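PDB 3IHV: SusD homolog from Bacteroides thetaiotaomicron VPI-5482, which probably binds glycans at the outer membrane as a SusD-family protein, handing them to a partner transporter as its relatives do. Local coordinates for residues P256-I261 with R396-L401; L177-D182 with V231-H236; D168-A173 with G200-V205; D322-N327 with P368-I373; H236-D241 with N424-R429. One frame throughout, in Å; residues are numbered along the deposited sequence. Where two conformers were deposited one is given.

Contact 1: residues P256-I261 with R396-L401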
# COMPACT_ATOMS: atom_id res chain seq x y z
N PRO A 256 -7.30 -7.80 -14.41
CA PRO A 256 -7.17 -8.66 -13.24
C PRO A 256 -5.94 -9.58 -13.23
O PRO A 256 -5.72 -10.28 -12.26
CB PRO A 256 -8.43 -9.53 -13.33
CG PRO A 256 -8.62 -9.73 -14.77
CD PRO A 256 -8.25 -8.36 -15.39
N THR A 257 -5.16 -9.59 -14.30
CA THR A 257 -3.99 -10.44 -14.37
C THR A 257 -3.06 -10.34 -13.16
O THR A 257 -2.82 -11.32 -12.46
CB THR A 257 -3.19 -10.19 -15.67
OG1 THR A 257 -4.03 -10.42 -16.80
CG2 THR A 257 -1.98 -11.11 -15.74
N GLU A 258 -2.54 -9.14 -12.94
CA GLU A 258 -1.62 -8.84 -11.84
C GLU A 258 -2.24 -8.04 -10.71
O GLU A 258 -1.89 -8.20 -9.55
CB GLU A 258 -0.39 -8.10 -12.41
CG GLU A 258 0.68 -7.86 -11.36
CD GLU A 258 2.03 -7.43 -11.89
OE1 GLU A 258 2.24 -7.35 -13.14
OE2 GLU A 258 2.88 -7.18 -11.00
N SER A 259 -3.12 -7.11 -11.04
CA SER A 259 -3.74 -6.28 -10.04
C SER A 259 -4.74 -7.08 -9.21
O SER A 259 -5.79 -7.47 -9.70
CB SER A 259 -4.48 -5.13 -10.72
OG SER A 259 -4.95 -4.27 -9.70
N LEU A 260 -4.44 -7.29 -7.95
CA LEU A 260 -5.32 -8.04 -7.05
C LEU A 260 -6.22 -7.10 -6.21
O LEU A 260 -7.45 -7.21 -6.28
CB LEU A 260 -4.45 -8.95 -6.18
CG LEU A 260 -3.64 -10.00 -6.97
CD1 LEU A 260 -2.80 -10.81 -5.96
CD2 LEU A 260 -4.49 -10.93 -7.84
N ILE A 261 -5.62 -6.14 -5.51
CA ILE A 261 -6.34 -5.17 -4.70
C ILE A 261 -5.89 -3.79 -5.19
O ILE A 261 -4.76 -3.40 -4.98
CB ILE A 261 -6.09 -5.33 -3.18
CG1 ILE A 261 -6.45 -6.75 -2.75
CG2 ILE A 261 -6.92 -4.25 -2.41
CD1 ILE A 261 -6.11 -7.08 -1.26
N ARG A 396 -0.38 -6.38 -5.63
CA ARG A 396 -0.14 -6.89 -6.97
C ARG A 396 0.38 -8.33 -6.87
O ARG A 396 1.02 -8.70 -5.90
CB ARG A 396 0.95 -6.07 -7.68
CG ARG A 396 0.56 -4.65 -7.91
CD ARG A 396 1.41 -3.93 -8.92
NE ARG A 396 2.71 -3.49 -8.44
CZ ARG A 396 3.89 -4.07 -8.72
NH1 ARG A 396 3.99 -5.19 -9.44
NH2 ARG A 396 5.00 -3.48 -8.29
N TYR A 397 0.18 -9.13 -7.89
CA TYR A 397 0.70 -10.50 -7.85
C TYR A 397 2.20 -10.57 -7.66
O TYR A 397 2.69 -11.53 -7.06
CB TYR A 397 0.29 -11.18 -9.14
CG TYR A 397 0.57 -12.64 -9.28
CD1 TYR A 397 -0.17 -13.58 -8.59
CD2 TYR A 397 1.52 -13.10 -10.18
CE1 TYR A 397 0.04 -14.93 -8.76
CE2 TYR A 397 1.73 -14.44 -10.36
CZ TYR A 397 0.97 -15.37 -9.65
OH TYR A 397 1.17 -16.70 -9.86
N ALA A 398 2.97 -9.58 -8.16
CA ALA A 398 4.43 -9.64 -7.95
C ALA A 398 4.79 -9.66 -6.44
O ALA A 398 5.74 -10.30 -6.04
CB ALA A 398 5.14 -8.45 -8.63
N ASP A 399 4.05 -8.91 -5.66
CA ASP A 399 4.22 -8.83 -4.18
C ASP A 399 3.99 -10.23 -3.63
O ASP A 399 4.80 -10.77 -2.82
CB ASP A 399 3.20 -7.80 -3.67
CG ASP A 399 3.39 -7.39 -2.21
OD1 ASP A 399 4.08 -8.08 -1.44
OD2 ASP A 399 2.79 -6.35 -1.83
N VAL A 400 2.93 -10.89 -4.10
CA VAL A 400 2.64 -12.23 -3.64
C VAL A 400 3.73 -13.22 -4.05
O VAL A 400 4.13 -14.05 -3.23
CB VAL A 400 1.25 -12.74 -4.08
CG1 VAL A 400 1.01 -14.15 -3.51
CG2 VAL A 400 0.11 -11.75 -3.63
N LEU A 401 4.25 -13.12 -5.28
CA LEU A 401 5.36 -14.01 -5.67
C LEU A 401 6.54 -13.80 -4.71
O LEU A 401 7.16 -14.76 -4.26
CB LEU A 401 5.82 -13.79 -7.10
CG LEU A 401 4.85 -14.27 -8.18
CD1 LEU A 401 5.29 -13.84 -9.61
CD2 LEU A 401 4.64 -15.78 -8.12
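Glu258 has CG anti to the backbone N (chi1 -174°), and its extended chain beyond CG brings OE2 to Arg396 NH1. The Arg396 chain bends at its third torsion. The two side chains lie side by side and point the same way, with carboxylate and guanidinium planes 61° apart. Arg396 NH1 donates to Glu258 OE2 at 2.8 Å in a salt bridge. The oxygen lies in the guanidinium plane but is met from above the plane of its own carboxylate. The methyl of Ala398 sits close to the same oxygen, with CB 3.5 Å from Glu258 OE2. The other oxygen, OE1, forms a salt bridge with Arg429, and Arg396 is also paired with Glu462 and Glu466. Ser259 and Arg396 are an antiparallel non-hydrogen-bonded pair between strands 259-263 and 392-396, with a classic beta bulge where Leu260 and Ile261 both face Leu395. Arg396 occupies the N-cap position, right before helix 397-412. Tyr397 N, in the first turn of that helix, donates to Glu258 O at 2.8 Å, in the carbonyl plane on a lone pair. Leu260 CD1 packs against Val400 CG2 at 3.8 Å, the two side chains crossing at about a right angle.

Contact 2: residues L177-D182 with V231-H236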
# COMPACT_ATOMS: atom_id res chain seq x y z
N LEU A 177 -15.24 -16.92 -3.00
CA LEU A 177 -15.07 -16.09 -4.19
C LEU A 177 -14.54 -16.85 -5.39
O LEU A 177 -13.70 -17.71 -5.24
CB LEU A 177 -14.15 -14.90 -3.89
CG LEU A 177 -14.72 -13.87 -2.90
CD1 LEU A 177 -13.61 -12.94 -2.47
CD2 LEU A 177 -15.90 -13.06 -3.51
N PRO A 178 -15.04 -16.55 -6.59
CA PRO A 178 -14.40 -17.15 -7.76
C PRO A 178 -13.13 -16.35 -8.05
O PRO A 178 -12.97 -15.25 -7.56
CB PRO A 178 -15.40 -16.85 -8.88
CG PRO A 178 -16.03 -15.54 -8.45
CD PRO A 178 -16.16 -15.67 -6.95
N TYR A 179 -12.24 -16.91 -8.85
CA TYR A 179 -11.13 -16.13 -9.39
C TYR A 179 -11.76 -15.10 -10.33
O TYR A 179 -12.82 -15.36 -10.95
CB TYR A 179 -10.12 -16.99 -10.16
CG TYR A 179 -9.24 -17.80 -9.27
CD1 TYR A 179 -8.13 -17.23 -8.67
CD2 TYR A 179 -9.49 -19.15 -9.03
CE1 TYR A 179 -7.31 -17.97 -7.84
CE2 TYR A 179 -8.65 -19.89 -8.20
CZ TYR A 179 -7.57 -19.28 -7.61
OH TYR A 179 -6.72 -20.00 -6.79
N ALA A 180 -11.12 -13.94 -10.40
CA ALA A 180 -11.62 -12.82 -11.22
C ALA A 180 -11.98 -13.22 -12.66
O ALA A 180 -13.02 -12.82 -13.15
CB ALA A 180 -10.62 -11.64 -11.22
N THR A 181 -11.14 -14.01 -13.31
CA THR A 181 -11.36 -14.40 -14.71
C THR A 181 -12.31 -15.61 -14.89
O THR A 181 -12.67 -15.95 -16.01
CB THR A 181 -10.00 -14.70 -15.37
OG1 THR A 181 -9.32 -15.71 -14.60
CG2 THR A 181 -9.13 -13.40 -15.36
N ASP A 182 -12.70 -16.25 -13.79
CA ASP A 182 -13.59 -17.40 -13.83
C ASP A 182 -15.04 -17.01 -13.54
O ASP A 182 -15.97 -17.78 -13.80
CB ASP A 182 -13.26 -18.38 -12.69
CG ASP A 182 -12.04 -19.26 -12.92
OD1 ASP A 182 -11.61 -19.45 -14.06
OD2 ASP A 182 -11.52 -19.83 -11.90
N VAL A 231 -0.42 -19.35 -6.73
CA VAL A 231 0.60 -19.49 -7.78
C VAL A 231 0.30 -20.67 -8.68
O VAL A 231 0.29 -20.56 -9.92
CB VAL A 231 2.04 -19.50 -7.16
CG1 VAL A 231 3.09 -19.78 -8.28
CG2 VAL A 231 2.31 -18.18 -6.46
N GLU A 232 -0.07 -21.80 -8.09
CA GLU A 232 -0.38 -22.99 -8.87
C GLU A 232 -1.73 -22.98 -9.60
O GLU A 232 -1.96 -23.79 -10.49
CB GLU A 232 -0.23 -24.24 -8.00
CG GLU A 232 1.20 -24.36 -7.49
CD GLU A 232 1.57 -25.68 -6.83
OE1 GLU A 232 0.68 -26.46 -6.47
OE2 GLU A 232 2.81 -25.91 -6.63
N SER A 233 -2.58 -21.99 -9.31
CA SER A 233 -3.87 -21.93 -9.94
C SER A 233 -3.75 -21.59 -11.41
O SER A 233 -4.63 -21.91 -12.17
CB SER A 233 -4.75 -20.86 -9.29
OG SER A 233 -4.32 -19.54 -9.61
N GLY A 234 -2.70 -20.88 -11.79
CA GLY A 234 -2.55 -20.43 -13.14
C GLY A 234 -3.53 -19.31 -13.49
O GLY A 234 -3.66 -18.97 -14.67
N LYS A 235 -4.22 -18.76 -12.50
CA LYS A 235 -5.24 -17.75 -12.77
C LYS A 235 -4.70 -16.34 -12.80
O LYS A 235 -5.40 -15.44 -13.23
CB LYS A 235 -6.37 -17.87 -11.73
CG LYS A 235 -7.11 -19.20 -11.79
CD LYS A 235 -8.21 -19.21 -12.85
CE LYS A 235 -8.59 -20.64 -13.28
NZ LYS A 235 -9.10 -21.49 -12.15
N HIS A 236 -3.48 -16.11 -12.32
CA HIS A 236 -2.94 -14.77 -12.27
C HIS A 236 -1.50 -14.78 -12.81
O HIS A 236 -0.91 -15.85 -13.01
CB HIS A 236 -3.05 -14.17 -10.86
CG HIS A 236 -4.46 -13.84 -10.48
ND1 HIS A 236 -5.08 -12.68 -10.86
CD2 HIS A 236 -5.40 -14.57 -9.82
CE1 HIS A 236 -6.34 -12.70 -10.45
NE2 HIS A 236 -6.55 -13.82 -9.80
O HOH W 1 -8.92 -13.54 -8.63
O HOH W 2 -8.48 -14.56 -12.21
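Lys235 and Tyr179 make the main apolar contact, a CH-pi interaction. Lys235 CG lies over one face of the Tyr179 ring, 3.6 Å from its centroid, and the two side chains cross at about a right angle. The phenol end of the ring meets Ser233, with Tyr179 OH 3.3 Å from Ser233 CB. Ser233 OG accepts from Lys235 N in an ST turn and also bonds to Leu230 O. The charged contact is a salt bridge. Lys235 bends at chi2 (-83°) and again at its end, and NZ reaches Asp182 OD2 at 2.9 Å, on the syn lone pair. Water carries the remaining polar links. Water 1 lies in the plane of the His236 ring, 2.7 Å from His236 NE2, and accepts from Ala180 N. Water 2 accepts from Thr181 N and donates weakly to Lys235 O. His236 ND1 bonds to Thr257 O. One lysine thus joins the loop after helix 159-176 to the turn that follows helix 219-232: its methylenes pack on an aromatic face, while its ammonium pairs with a carboxylate.

Contact 3: residues D168-A173 with G200-V205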
# COMPACT_ATOMS: atom_id res chain seq x y z
N ASP A 168 -10.06 -15.78 9.74
CA ASP A 168 -11.37 -16.39 9.50
C ASP A 168 -12.09 -15.66 8.36
O ASP A 168 -12.73 -16.29 7.49
CB ASP A 168 -12.23 -16.37 10.76
CG ASP A 168 -11.76 -17.38 11.79
OD1 ASP A 168 -11.02 -18.30 11.40
OD2 ASP A 168 -12.11 -17.23 12.97
N ASP A 169 -12.02 -14.34 8.41
CA ASP A 169 -12.65 -13.53 7.34
C ASP A 169 -12.06 -13.85 5.94
O ASP A 169 -12.80 -14.09 4.95
CB ASP A 169 -12.52 -12.03 7.61
CG ASP A 169 -13.62 -11.47 8.51
OD1 ASP A 169 -14.66 -12.15 8.74
OD2 ASP A 169 -13.46 -10.32 9.00
N LEU A 170 -10.72 -13.85 5.84
CA LEU A 170 -10.09 -14.09 4.55
C LEU A 170 -10.27 -15.54 4.10
O LEU A 170 -10.43 -15.80 2.89
CB LEU A 170 -8.61 -13.67 4.56
CG LEU A 170 -8.45 -12.18 4.76
CD1 LEU A 170 -6.96 -11.81 4.98
CD2 LEU A 170 -9.01 -11.42 3.57
N LEU A 171 -10.22 -16.49 5.03
CA LEU A 171 -10.43 -17.90 4.67
C LEU A 171 -11.82 -18.10 4.06
O LEU A 171 -11.94 -18.84 3.06
CB LEU A 171 -10.20 -18.88 5.84
CG LEU A 171 -8.76 -19.13 6.25
CD1 LEU A 171 -8.72 -19.99 7.56
CD2 LEU A 171 -8.00 -19.84 5.11
N TYR A 172 -12.85 -17.47 4.62
CA TYR A 172 -14.17 -17.55 4.01
C TYR A 172 -14.15 -16.96 2.58
O TYR A 172 -14.68 -17.56 1.66
CB TYR A 172 -15.20 -16.79 4.85
CG TYR A 172 -16.61 -16.85 4.31
CD1 TYR A 172 -17.04 -15.97 3.33
CD2 TYR A 172 -17.53 -17.77 4.81
CE1 TYR A 172 -18.36 -16.00 2.85
CE2 TYR A 172 -18.84 -17.82 4.32
CZ TYR A 172 -19.25 -16.93 3.36
OH TYR A 172 -20.52 -16.98 2.89
N ALA A 173 -13.50 -15.81 2.38
CA ALA A 173 -13.44 -15.17 1.04
C ALA A 173 -12.66 -16.06 0.06
O ALA A 173 -13.07 -16.19 -1.09
CB ALA A 173 -12.86 -13.74 1.14
N GLY A 200 -4.01 -13.74 -1.93
CA GLY A 200 -2.83 -12.86 -1.85
C GLY A 200 -2.74 -12.10 -0.54
O GLY A 200 -1.67 -12.04 0.13
N LEU A 201 -3.87 -11.51 -0.13
CA LEU A 201 -3.88 -10.76 1.10
C LEU A 201 -3.65 -11.67 2.30
O LEU A 201 -2.91 -11.31 3.21
CB LEU A 201 -5.18 -9.95 1.25
CG LEU A 201 -5.26 -9.10 2.52
CD1 LEU A 201 -4.14 -8.10 2.58
CD2 LEU A 201 -6.62 -8.41 2.58
N LEU A 202 -4.26 -12.85 2.30
CA LEU A 202 -4.06 -13.81 3.40
C LEU A 202 -2.59 -14.21 3.51
O LEU A 202 -2.07 -14.37 4.60
CB LEU A 202 -4.98 -15.01 3.24
CG LEU A 202 -4.91 -16.02 4.38
CD1 LEU A 202 -5.12 -15.34 5.75
CD2 LEU A 202 -5.90 -17.20 4.16
N THR A 203 -1.91 -14.35 2.37
CA THR A 203 -0.47 -14.63 2.37
C THR A 203 0.27 -13.52 3.12
O THR A 203 1.12 -13.79 3.96
CB THR A 203 0.06 -14.72 0.92
OG1 THR A 203 -0.63 -15.74 0.22
CG2 THR A 203 1.58 -14.94 0.84
N LYS A 204 -0.04 -12.27 2.79
CA LYS A 204 0.63 -11.13 3.45
C LYS A 204 0.32 -11.05 4.95
O LYS A 204 1.16 -10.72 5.74
CB LYS A 204 0.35 -9.81 2.74
CG LYS A 204 1.04 -8.58 3.37
CD LYS A 204 0.87 -7.33 2.53
CE LYS A 204 1.84 -7.33 1.37
NZ LYS A 204 1.89 -6.03 0.67
N VAL A 205 -0.92 -11.35 5.30
CA VAL A 205 -1.34 -11.41 6.71
C VAL A 205 -0.56 -12.45 7.45
O VAL A 205 -0.02 -12.18 8.51
CB VAL A 205 -2.87 -11.69 6.79
CG1 VAL A 205 -3.33 -12.14 8.21
CG2 VAL A 205 -3.66 -10.48 6.25
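Val205 N donates to Leu201 O at 2.9 Å, a backbone bond within helix 195-210 between two residues whose side chains both meet Leu170. Between the two segments themselves the contact is apolar. Leu170 carries most of it. Its CD1 touches Val205 CG2 at 3.8 Å and lies 3.9 Å from Leu202 CA, close against the backbone. Its CD2 meets Leu201 CD2 at 4.0 Å, the two side chains crossing at about a right angle. The segments belong to an antiparallel helix pair of the helical, TPR-related part of SusD proteins. Their axes approach to 9.8 Å at 153° between N-to-C directions. Leu202 has CG anti to the backbone N (chi1 -176°). Its two methyls meet different leucines. CD1 of Leu202 packs on Leu170 CB at 4.0 Å. CD2 of Leu202 meets Leu171 CD2 at 3.5 Å, near the exposed side of the pair. An alanine in place of Leu202 would probably open a gap beside Leu170 CB and leave the end of Leu171 without its partner across the pair. On helix 159-176, Asp169 OD1 is gripped by Arg121 and Arg124 of helix 107-135. Leu202 also touches Thr226 of helix 219-232.

Contact 4: residues D322-N327 with P368-I373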
# COMPACT_ATOMS: atom_id res chain seq x y z
N ASP A 322 14.30 3.24 -13.89
CA ASP A 322 13.82 4.45 -14.56
C ASP A 322 12.29 4.58 -14.61
O ASP A 322 11.78 5.70 -14.77
CB ASP A 322 14.39 4.55 -15.97
CG ASP A 322 15.88 4.70 -15.96
OD1 ASP A 322 16.42 5.35 -15.04
OD2 ASP A 322 16.53 4.17 -16.87
N LEU A 323 11.57 3.46 -14.52
CA LEU A 323 10.12 3.48 -14.48
C LEU A 323 9.60 3.83 -13.11
O LEU A 323 8.46 4.27 -13.01
CB LEU A 323 9.52 2.16 -14.93
CG LEU A 323 9.68 1.89 -16.41
CD1 LEU A 323 9.35 0.43 -16.78
CD2 LEU A 323 8.75 2.85 -17.21
N SER A 324 10.45 3.66 -12.08
CA SER A 324 10.07 3.89 -10.70
C SER A 324 10.47 5.23 -10.09
O SER A 324 9.74 5.78 -9.23
CB SER A 324 10.69 2.78 -9.84
OG SER A 324 10.17 1.50 -10.20
N ILE A 325 11.58 5.80 -10.58
CA ILE A 325 12.19 7.00 -10.01
C ILE A 325 12.38 8.07 -11.08
O ILE A 325 12.92 7.79 -12.15
CB ILE A 325 13.57 6.69 -9.39
CG1 ILE A 325 13.46 5.61 -8.31
CG2 ILE A 325 14.24 7.94 -8.80
CD1 ILE A 325 14.81 5.12 -7.72
N ALA A 326 11.90 9.29 -10.77
CA ALA A 326 11.96 10.42 -11.65
C ALA A 326 13.09 11.35 -11.22
O ALA A 326 13.06 11.90 -10.13
CB ALA A 326 10.65 11.23 -11.65
N ASN A 327 14.06 11.53 -12.10
CA ASN A 327 15.15 12.48 -11.86
C ASN A 327 14.84 13.81 -12.54
O ASN A 327 15.73 14.64 -12.72
CB ASN A 327 16.48 11.90 -12.37
CG ASN A 327 16.53 11.74 -13.88
OD1 ASN A 327 15.52 11.90 -14.59
ND2 ASN A 327 17.72 11.45 -14.40
N PRO A 368 9.02 9.60 -6.96
CA PRO A 368 8.61 8.42 -7.72
C PRO A 368 8.20 8.87 -9.13
O PRO A 368 7.82 10.04 -9.34
CB PRO A 368 7.38 7.92 -6.94
CG PRO A 368 7.42 8.62 -5.59
CD PRO A 368 8.16 9.86 -5.80
N ALA A 369 8.27 7.96 -10.10
CA ALA A 369 7.82 8.21 -11.47
C ALA A 369 6.63 7.32 -11.84
O ALA A 369 6.08 7.43 -12.92
CB ALA A 369 8.95 7.99 -12.46
N LYS A 370 6.23 6.43 -10.93
CA LYS A 370 5.13 5.50 -11.18
C LYS A 370 3.80 6.19 -11.46
O LYS A 370 2.96 5.65 -12.18
CB LYS A 370 4.97 4.56 -10.00
CG LYS A 370 6.14 3.62 -9.87
CD LYS A 370 6.04 2.67 -8.70
CE LYS A 370 7.09 1.55 -8.82
NZ LYS A 370 7.14 0.53 -7.70
N TRP A 371 3.60 7.35 -10.83
CA TRP A 371 2.36 8.10 -10.97
C TRP A 371 2.57 9.45 -11.66
O TRP A 371 1.98 10.46 -11.30
CB TRP A 371 1.60 8.18 -9.63
CG TRP A 371 1.46 6.80 -9.04
CD1 TRP A 371 0.53 5.86 -9.38
CD2 TRP A 371 2.35 6.16 -8.10
NE1 TRP A 371 0.78 4.67 -8.71
CE2 TRP A 371 1.86 4.85 -7.89
CE3 TRP A 371 3.44 6.60 -7.34
CZ2 TRP A 371 2.47 3.94 -7.02
CZ3 TRP A 371 4.06 5.69 -6.47
CH2 TRP A 371 3.55 4.38 -6.30
N ASP A 372 3.40 9.42 -12.71
CA ASP A 372 3.64 10.56 -13.56
C ASP A 372 2.41 10.83 -14.47
O ASP A 372 2.24 10.22 -15.54
CB ASP A 372 4.89 10.32 -14.38
CG ASP A 372 5.25 11.50 -15.23
OD1 ASP A 372 4.35 12.33 -15.53
OD2 ASP A 372 6.41 11.55 -15.63
N ILE A 373 1.56 11.73 -14.00
CA ILE A 373 0.34 12.08 -14.73
C ILE A 373 0.62 12.62 -16.16
O ILE A 373 -0.04 12.22 -17.10
CB ILE A 373 -0.54 13.05 -13.89
CG1 ILE A 373 -1.09 12.34 -12.66
CG2 ILE A 373 -1.66 13.63 -14.74
CD1 ILE A 373 -1.89 13.24 -11.70
O HOH W 3 7.12 5.61 -14.78
O HOH W 4 9.89 -0.30 -8.08
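Ala326 and Ala369 face each other methyl to methyl, CB to CB 3.7 Å, at the edge of a small antiparallel sheet. Strand 367-368 flanks strand 325-330 there, and Ile325 and Pro368 are a non-hydrogen-bonded pair whose side chains diverge. The Ala369 methyl, CB, also lies 3.6 Å from Ala326 N. Ile325 points away from segment 368-373 and touches Val309 and Trp312 of helix 306-313. Next to the pair, Ala369 N donates to Ser324 O at 2.8 Å. The donor stands above the carbonyl plane, 60° out of it. From Ala369 the chain makes a type I beta turn to Asp372, whose side chain caps the next helix. Lys370, within the turn, extends its side chain past Ser324. Its CE comes within 3.4 Å of Ser324 OG, while its CB sits over the centre of one face of the Trp371 ring. The ammonium forms a salt bridge with Glu466, and Ser324 OG also bonds to Arg320 O. Two waters complete the join. Water 3 donates to both Leu323 O and Ala369 O. Water 4 donates to Ser324 OG at 2.8 Å and accepts from Lys370 NZ at 2.9 Å.

Contact 5: residues H236-D241 with N424-R429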
# COMPACT_ATOMS: atom_id res chain seq x y z
N HIS A 236 -3.48 -16.11 -12.32
CA HIS A 236 -2.94 -14.77 -12.27
C HIS A 236 -1.50 -14.78 -12.81
O HIS A 236 -0.91 -15.85 -13.01
CB HIS A 236 -3.05 -14.17 -10.86
CG HIS A 236 -4.46 -13.84 -10.48
ND1 HIS A 236 -5.08 -12.68 -10.86
CD2 HIS A 236 -5.40 -14.57 -9.82
CE1 HIS A 236 -6.34 -12.70 -10.45
NE2 HIS A 236 -6.55 -13.82 -9.80
N GLY A 237 -0.97 -13.60 -13.08
CA GLY A 237 0.39 -13.50 -13.61
C GLY A 237 0.92 -12.10 -13.55
O GLY A 237 0.29 -11.20 -12.97
N LEU A 238 2.10 -11.92 -14.15
CA LEU A 238 2.74 -10.63 -14.27
C LEU A 238 2.48 -10.06 -15.64
O LEU A 238 2.54 -10.78 -16.68
CB LEU A 238 4.26 -10.76 -14.07
CG LEU A 238 4.72 -11.35 -12.73
CD1 LEU A 238 6.25 -11.60 -12.67
CD2 LEU A 238 4.23 -10.42 -11.59
N LEU A 239 2.18 -8.77 -15.67
CA LEU A 239 2.05 -8.09 -16.93
C LEU A 239 3.40 -8.19 -17.61
O LEU A 239 4.46 -8.09 -16.94
CB LEU A 239 1.63 -6.62 -16.79
CG LEU A 239 0.29 -6.35 -16.11
CD1 LEU A 239 -0.11 -4.87 -16.26
CD2 LEU A 239 -0.81 -7.28 -16.71
N LYS A 240 3.36 -8.36 -18.93
CA LYS A 240 4.62 -8.50 -19.70
C LYS A 240 5.54 -7.30 -19.48
O LYS A 240 6.72 -7.47 -19.19
CB LYS A 240 4.32 -8.69 -21.19
CG LYS A 240 5.57 -8.77 -22.05
CD LYS A 240 5.22 -8.99 -23.54
CE LYS A 240 6.46 -8.83 -24.39
NZ LYS A 240 6.26 -9.22 -25.83
N ASP A 241 4.95 -6.10 -19.60
CA ASP A 241 5.69 -4.85 -19.48
C ASP A 241 5.43 -4.13 -18.16
O ASP A 241 4.31 -3.76 -17.85
CB ASP A 241 5.31 -3.93 -20.62
CG ASP A 241 5.67 -4.51 -21.96
OD1 ASP A 241 6.79 -5.04 -22.11
OD2 ASP A 241 4.83 -4.40 -22.88
N ASN A 424 12.59 -15.27 -9.39
CA ASN A 424 13.14 -15.11 -10.77
C ASN A 424 12.07 -14.68 -11.77
O ASN A 424 12.38 -13.94 -12.70
CB ASN A 424 13.94 -16.32 -11.19
CG ASN A 424 15.29 -16.38 -10.49
OD1 ASN A 424 15.81 -15.35 -10.04
ND2 ASN A 424 15.85 -17.58 -10.38
N ALA A 425 10.80 -15.03 -11.54
CA ALA A 425 9.73 -14.55 -12.44
C ALA A 425 9.67 -13.04 -12.35
O ALA A 425 9.56 -12.34 -13.37
CB ALA A 425 8.37 -15.14 -12.08
N VAL A 426 9.74 -12.55 -11.11
CA VAL A 426 9.72 -11.13 -10.86
C VAL A 426 10.97 -10.41 -11.45
O VAL A 426 10.83 -9.37 -12.11
CB VAL A 426 9.56 -10.80 -9.38
CG1 VAL A 426 9.71 -9.30 -9.15
CG2 VAL A 426 8.19 -11.29 -8.91
N ARG A 427 12.14 -10.98 -11.25
CA ARG A 427 13.38 -10.41 -11.80
C ARG A 427 13.36 -10.39 -13.34
O ARG A 427 13.76 -9.40 -13.97
CB ARG A 427 14.58 -11.26 -11.39
CG ARG A 427 14.82 -11.51 -9.91
CD ARG A 427 15.64 -10.55 -9.25
NE ARG A 427 16.95 -10.35 -9.92
CZ ARG A 427 17.62 -9.21 -9.82
NH1 ARG A 427 17.15 -8.23 -9.05
NH2 ARG A 427 18.75 -9.03 -10.50
N ARG A 428 12.89 -11.47 -13.95
CA ARG A 428 12.86 -11.52 -15.41
C ARG A 428 11.96 -10.43 -15.99
O ARG A 428 12.29 -9.75 -16.94
CB ARG A 428 12.41 -12.92 -15.85
CG ARG A 428 13.49 -13.96 -15.55
CD ARG A 428 13.00 -15.37 -15.72
NE ARG A 428 14.03 -16.33 -15.44
CZ ARG A 428 13.92 -17.65 -15.65
NH1 ARG A 428 12.80 -18.17 -16.14
NH2 ARG A 428 14.94 -18.46 -15.36
N ARG A 429 10.77 -10.29 -15.42
CA ARG A 429 9.87 -9.26 -15.91
C ARG A 429 10.55 -7.89 -15.70
O ARG A 429 10.46 -7.00 -16.58
CB ARG A 429 8.51 -9.37 -15.20
CG ARG A 429 7.39 -8.57 -15.82
CD ARG A 429 7.34 -7.14 -15.32
NE ARG A 429 6.96 -7.06 -13.93
CZ ARG A 429 5.72 -7.02 -13.46
NH1 ARG A 429 4.66 -7.08 -14.28
NH2 ARG A 429 5.53 -6.90 -12.16
O HOH W 5 8.67 -5.76 -18.31
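Leu238 is the first residue of 236-241 to meet helix 417-430. Its CG is anti to the carbonyl carbon (chi1 -59°). Leu238 CD1 lies against the helix backbone, 3.5 Å from Ala425 O. The same methyl packs near Val426 CG2. Leu238 CB sits over one face of the Arg429 guanidinium, 3.7 Å from NH1 and offset toward the rim. Leu239 adds the direct polar link. Arg429 NH1 donates to Leu239 O at 2.9 Å, in the carbonyl plane on a lone pair. At Lys240 the backbone takes over: water 5 donates to both Lys240 O and Arg429 O. Beyond the two segments, Arg429 forms salt bridges with Glu258 and Glu462, and Glu258 OE1 also accepts from Leu239 N. An alanine in place of Arg429 would probably leave Leu239 O without this donor and Glu258 without one of its cationic mates. A buried guanidinium shared by two carboxylates and a carbonyl is likely to stay charged, and would probably hold the loop between helices 219-232 and 242-250 to helix 417-430 by both charge and packing.

Overall arrangement
Along the chain, contacts 3 and 2 come first and interleave; their segments alternate from helix 159-176 to the loop after helix 219-232. Contact 5 then spans the longest separation, and contacts 1 and 4 fall within it, contact 4 also lying between the two segments of contact 1. Contacts 1 and 5 are close, about 10 Å between centres, and use helices 397-412 and 417-430, which follow each other in the chain. Contact 2 shares His236 with contact 5 and touches contact 1 through that residue. A salt bridge from Lys204 to Asp399 links contact 3 to contact 1. Contact 4 lies apart, its centre about 31 Å from that of contact 3, across the chain's centre. Contact 1 thus touches contacts 2, 3 and 5.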